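Local coordinates for protein exocyst complex component EXO70 (PDB 2B1E) that helps tether secretory vesicles to sites of exocytosis as a subunit of the exocyst complex, in whose assembly it plays a role, at residues V36-Y41 with A84-Y89; Y129-G132 with I138-D141. All coordinates share one frame; numbering follows the deposited sequence.

Contact 1 of 2, residues V36-Y41 with A84-Y89; sequences VGLKQY and AQLRVY
Tyr41, whose backbone N donates to Gly37 O at 2.8 Å, presses its ring against Gln85 and Leu86 where the first turn of helix 38-56 meets helix 66-94. Two consecutive helices pack here in the N-terminal helical bundle of the rod-shaped, all-helical Exo70. Gly37 occupies the N-cap position with a phi of 106°, where any side chain would jam against the preceding carbonyl O, so glycine suits this break between two helices.

Tyrosine suits its place by being long enough to bridge the helices. With CG anti to the backbone N (chi1 -172°), it slides past Leu86 in the opposite direction, bringing CE2 4.1 Å from Leu86 CG, and crosses Gln85 at about a right angle, OH ending 3.8 Å from Gln85 CB. The touching part of Gln85 is its aliphatic root; the chain bends at chi2, and its amide plane stands 76° from the ring. Ile33, from the short helix 33-36, touches Leu38, Tyr41, Gln85 and Tyr89, and Tyr89 OH is hydrogen-bonded to Asn34 OD1. Leucine suits position 38, which also touches Ala122 and Trp125 of helix 117-132: Leu86 CD2 reaches Leu38 CD1 at 3.8 Å and sits obliquely by the ring, 4.1 Å from Tyr41 CD2.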
loop_
_atom_site.group_PDB
_atom_site.type_symbol
_atom_site.label_atom_id
_atom_site.label_comp_id
_atom_site.label_asym_id
_atom_site.label_seq_id
_atom_site.Cartn_x
_atom_site.Cartn_y
_atom_site.Cartn_z
ATOM N N VAL A 36 6.238 -43.921 -40.468
ATOM C CA VAL A 36 7.565 -43.722 -41.026
ATOM C C VAL A 36 8.597 -43.379 -39.967
ATOM O O VAL A 36 9.727 -43.868 -40.012
ATOM C CB VAL A 36 7.551 -42.574 -42.065
ATOM C CG1 VAL A 36 8.946 -42.383 -42.657
ATOM C CG2 VAL A 36 6.536 -42.875 -43.149
ATOM N N GLY A 37 8.192 -42.547 -39.010
ATOM C CA GLY A 37 9.091 -42.077 -37.967
ATOM C C GLY A 37 9.368 -40.632 -38.382
ATOM O O GLY A 37 9.763 -40.386 -39.528
ATOM N N LEU A 38 9.145 -39.677 -37.488
ATOM C CA LEU A 38 9.336 -38.259 -37.825
ATOM C C LEU A 38 10.686 -37.887 -38.445
ATOM O O LEU A 38 10.736 -37.223 -39.485
ATOM C CB LEU A 38 9.077 -37.383 -36.592
ATOM C CG LEU A 38 9.286 -35.869 -36.753
ATOM C CD1 LEU A 38 8.380 -35.344 -37.839
ATOM C CD2 LEU A 38 8.994 -35.156 -35.432
ATOM N N LYS A 39 11.783 -38.301 -37.820
ATOM C CA LYS A 39 13.096 -37.971 -38.366
ATOM C C LYS A 39 13.281 -38.588 -39.759
ATOM O O LYS A 39 13.784 -37.928 -40.676
ATOM C CB LYS A 39 14.193 -38.443 -37.408
ATOM C CG LYS A 39 14.133 -37.765 -36.035
ATOM C CD LYS A 39 15.309 -38.165 -35.149
ATOM C CE LYS A 39 15.314 -39.655 -34.821
ATOM N NZ LYS A 39 14.235 -40.074 -33.867
ATOM N N GLN A 40 12.844 -39.837 -39.923
ATOM C CA GLN A 40 12.951 -40.542 -41.206
ATOM C C GLN A 40 12.092 -39.854 -42.261
ATOM O O GLN A 40 12.460 -39.782 -43.443
ATOM C CB GLN A 40 12.481 -42.000 -41.073
ATOM C CG GLN A 40 13.370 -42.909 -40.238
ATOM C CD GLN A 40 13.457 -42.480 -38.790
ATOM O OE1 GLN A 40 12.445 -42.161 -38.158
ATOM N NE2 GLN A 40 14.675 -42.474 -38.249
ATOM N N TYR A 41 10.935 -39.370 -41.818
ATOM C CA TYR A 41 9.994 -38.678 -42.689
ATOM C C TYR A 41 10.635 -37.391 -43.223
ATOM O O TYR A 41 10.658 -37.168 -44.431
ATOM C CB TYR A 41 8.694 -38.365 -41.919
ATOM C CG TYR A 41 7.558 -37.804 -42.761
ATOM C CD1 TYR A 41 6.534 -38.630 -43.245
ATOM C CD2 TYR A 41 7.497 -36.443 -43.058
ATOM C CE1 TYR A 41 5.478 -38.108 -43.998
ATOM C CE2 TYR A 41 6.455 -35.912 -43.808
ATOM C CZ TYR A 41 5.449 -36.745 -44.275
ATOM O OH TYR A 41 4.428 -36.206 -45.024
ATOM N N ALA A 84 3.022 -29.715 -45.497
ATOM C CA ALA A 84 1.740 -29.300 -44.937
ATOM C C ALA A 84 1.369 -30.293 -43.829
ATOM O O ALA A 84 0.785 -29.922 -42.816
ATOM C CB ALA A 84 0.665 -29.274 -46.031
ATOM N N GLN A 85 1.732 -31.554 -44.024
ATOM C CA GLN A 85 1.457 -32.592 -43.034
ATOM C C GLN A 85 2.291 -32.361 -41.773
ATOM O O GLN A 85 1.839 -32.633 -40.652
ATOM C CB GLN A 85 1.759 -33.969 -43.633
ATOM C CG GLN A 85 1.646 -35.128 -42.655
ATOM C CD GLN A 85 0.303 -35.192 -41.953
ATOM O OE1 GLN A 85 -0.755 -35.117 -42.592
ATOM N NE2 GLN A 85 0.335 -35.339 -40.631
ATOM N N LEU A 86 3.511 -31.859 -41.966
ATOM C CA LEU A 86 4.398 -31.556 -40.854
ATOM C C LEU A 86 3.793 -30.455 -39.996
ATOM O O LEU A 86 3.916 -30.473 -38.774
ATOM C CB LEU A 86 5.774 -31.130 -41.372
ATOM C CG LEU A 86 6.616 -32.312 -41.861
ATOM C CD1 LEU A 86 7.851 -31.796 -42.578
ATOM C CD2 LEU A 86 7.001 -33.188 -40.678
ATOM N N ARG A 87 3.133 -29.498 -40.642
ATOM C CA ARG A 87 2.501 -28.410 -39.916
ATOM C C ARG A 87 1.291 -28.912 -39.141
ATOM O O ARG A 87 1.093 -28.528 -37.995
ATOM C CB ARG A 87 2.068 -27.300 -40.871
ATOM C CG ARG A 87 3.226 -26.563 -41.506
ATOM C CD ARG A 87 2.753 -25.379 -42.342
ATOM N NE ARG A 87 3.803 -25.003 -43.276
ATOM C CZ ARG A 87 3.864 -25.418 -44.537
ATOM N NH1 ARG A 87 2.921 -26.212 -45.028
ATOM N NH2 ARG A 87 4.893 -25.065 -45.297
ATOM N N VAL A 88 0.474 -29.747 -39.777
ATOM C CA VAL A 88 -0.705 -30.314 -39.117
ATOM C C VAL A 88 -0.261 -31.072 -37.862
ATOM O O VAL A 88 -0.838 -30.937 -36.777
ATOM C CB VAL A 88 -1.451 -31.321 -40.057
ATOM C CG1 VAL A 88 -2.540 -32.054 -39.275
ATOM C CG2 VAL A 88 -2.062 -30.579 -41.230
ATOM N N TYR A 89 0.778 -31.873 -38.028
ATOM C CA TYR A 89 1.328 -32.680 -36.944
ATOM C C TYR A 89 1.865 -31.791 -35.817
ATOM O O TYR A 89 1.691 -32.093 -34.633
ATOM C CB TYR A 89 2.459 -33.555 -37.491
ATOM C CG TYR A 89 2.847 -34.711 -36.601
ATOM C CD1 TYR A 89 2.114 -35.894 -36.607
ATOM C CD2 TYR A 89 3.971 -34.634 -35.780
ATOM C CE1 TYR A 89 2.493 -36.982 -35.823
ATOM C CE2 TYR A 89 4.360 -35.703 -34.998
ATOM C CZ TYR A 89 3.617 -36.880 -35.026
ATOM O OH TYR A 89 4.023 -37.954 -34.283
#

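Contact 2 of 2, residues Y129-G132 with I138-D141; sequences YFHG and IIQD
The side chains of Phe130 and Ile139 cross at about a right angle where helix 117-132 gives way, through a short turn, to helix 136-155. These are two consecutive helices of the all-helical Exo70 rod, and they bury apolar side chains against each other, with their backbones closest at these two residues.

The torsions of Ile139 decide which branch does what. CG1 stands anti to the backbone N (chi1 -168°), which puts CG2 between the N and the carbonyl carbon, and this methyl meets Phe130 CB at 3.7 Å. The longer branch bends at chi2 (65°), laying CD1 obliquely by the ring, 3.9 Å from Phe130 CD2. A beta-branched residue suits the site because both arms leave close to the backbone and reach separate parts of its neighbour. One face of the Phe130 ring receives Tyr129 CD2, 3.7 Å above the plane and over its centre. Ile139 also touches Phe90 of helix 66-94.

His131 also lies across Ile139, with NE2 4.1 Å from the CG2 methyl. Gln140 OE1 lies near the plane of the imidazole at its edge, 4.4 Å from His131 CE1, a loose contact; the amide's NE2 is hydrogen-bonded to Gln215 OE1. Replacing Ile139 by alanine would keep CB but would probably open a gap beside Phe130 CD2 and leave the imidazole of His131 without its methyl support. The grip across the turn thus rests on apolar fit, which depends on shape rather than bond direction.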
loop_
_atom_site.group_PDB
_atom_site.type_symbol
_atom_site.label_atom_id
_atom_site.label_comp_id
_atom_site.label_asym_id
_atom_site.label_seq_id
_atom_site.Cartn_x
_atom_site.Cartn_y
_atom_site.Cartn_z
ATOM N N TYR A 129 13.440 -28.152 -38.822
ATOM C CA TYR A 129 13.190 -28.474 -40.221
ATOM C C TYR A 129 12.791 -27.199 -40.986
ATOM O O TYR A 129 13.364 -26.870 -42.029
ATOM C CB TYR A 129 12.047 -29.489 -40.350
ATOM C CG TYR A 129 11.686 -29.762 -41.801
ATOM C CD1 TYR A 129 12.367 -30.729 -42.546
ATOM C CD2 TYR A 129 10.710 -28.993 -42.450
ATOM C CE1 TYR A 129 12.087 -30.920 -43.906
ATOM C CE2 TYR A 129 10.430 -29.176 -43.790
ATOM C CZ TYR A 129 11.118 -30.136 -44.512
ATOM O OH TYR A 129 10.828 -30.289 -45.843
ATOM N N PHE A 130 11.800 -26.477 -40.477
ATOM C CA PHE A 130 11.348 -25.284 -41.182
ATOM C C PHE A 130 12.306 -24.101 -41.128
ATOM O O PHE A 130 12.329 -23.277 -42.051
ATOM C CB PHE A 130 9.948 -24.896 -40.718
ATOM C CG PHE A 130 8.869 -25.774 -41.296
ATOM C CD1 PHE A 130 8.623 -25.778 -42.672
ATOM C CD2 PHE A 130 8.125 -26.618 -40.478
ATOM C CE1 PHE A 130 7.650 -26.615 -43.226
ATOM C CE2 PHE A 130 7.156 -27.453 -41.018
ATOM C CZ PHE A 130 6.917 -27.453 -42.396
ATOM N N HIS A 131 13.092 -24.000 -40.065
ATOM C CA HIS A 131 14.070 -22.921 -40.000
ATOM C C HIS A 131 15.128 -23.275 -41.037
ATOM O O HIS A 131 15.724 -22.403 -41.655
ATOM C CB HIS A 131 14.682 -22.822 -38.600
ATOM C CG HIS A 131 13.861 -22.006 -37.650
ATOM N ND1 HIS A 131 13.934 -20.630 -37.599
ATOM C CD2 HIS A 131 12.890 -22.364 -36.775
ATOM C CE1 HIS A 131 13.042 -20.175 -36.736
ATOM N NE2 HIS A 131 12.395 -21.207 -36.223
ATOM N N GLY A 132 15.329 -24.573 -41.243
ATOM C CA GLY A 132 16.304 -25.018 -42.222
ATOM C C GLY A 132 15.853 -24.835 -43.661
ATOM O O GLY A 132 16.684 -24.795 -44.580
ATOM N N ILE A 138 7.464 -18.434 -40.568
ATOM C CA ILE A 138 6.184 -19.110 -40.750
ATOM C C ILE A 138 5.865 -20.102 -39.623
ATOM O O ILE A 138 4.785 -20.061 -39.030
ATOM C CB ILE A 138 6.164 -19.854 -42.114
ATOM C CG1 ILE A 138 6.497 -18.870 -43.240
ATOM C CG2 ILE A 138 4.802 -20.479 -42.359
ATOM C CD1 ILE A 138 6.819 -19.523 -44.569
ATOM N N ILE A 139 6.800 -20.994 -39.313
ATOM C CA ILE A 139 6.541 -21.964 -38.253
ATOM C C ILE A 139 6.557 -21.264 -36.891
ATOM O O ILE A 139 5.886 -21.694 -35.949
ATOM C CB ILE A 139 7.565 -23.144 -38.303
ATOM C CG1 ILE A 139 7.098 -24.272 -37.384
ATOM C CG2 ILE A 139 8.946 -22.678 -37.905
ATOM C CD1 ILE A 139 5.802 -24.906 -37.823
ATOM N N GLN A 140 7.295 -20.165 -36.790
ATOM C CA GLN A 140 7.342 -19.422 -35.535
ATOM C C GLN A 140 5.974 -18.778 -35.264
ATOM O O GLN A 140 5.485 -18.814 -34.133
ATOM C CB GLN A 140 8.434 -18.350 -35.589
ATOM C CG GLN A 140 8.637 -17.613 -34.277
ATOM C CD GLN A 140 9.772 -16.613 -34.354
ATOM O OE1 GLN A 140 10.881 -16.954 -34.764
ATOM N NE2 GLN A 140 9.501 -15.372 -33.955
ATOM N N ASP A 141 5.358 -18.201 -36.301
ATOM C CA ASP A 141 4.033 -17.585 -36.159
ATOM C C ASP A 141 2.986 -18.627 -35.746
ATOM O O ASP A 141 2.072 -18.326 -34.975
ATOM C CB ASP A 141 3.591 -16.904 -37.458
ATOM C CG ASP A 141 4.434 -15.674 -37.799
ATOM O OD1 ASP A 141 4.910 -14.981 -36.872
ATOM O OD2 ASP A 141 4.602 -15.396 -39.005
#

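In the fold
Both contacts lie well out from the middle of the elongated chain, their centres 14 Å apart, and helix 66-94 joins them. It forms half of contact 1, while its Leu86 also packs against Tyr129 and Phe130 of contact 2. Each contact joins consecutive helices: in contact 1 the start of one meets the far part of the next, 43 residues on, and is partly buried; in contact 2 helix end meets helix start across a short turn, with three of four touching residues buried. Both set aliphatic groups against aromatic rings, but two leucines and a tyrosine share the first, while one isoleucine carries most of the second. Arg87 adds a charged tie: it packs on Phe130 and forms a salt bridge with Glu135, in the turn of contact 2.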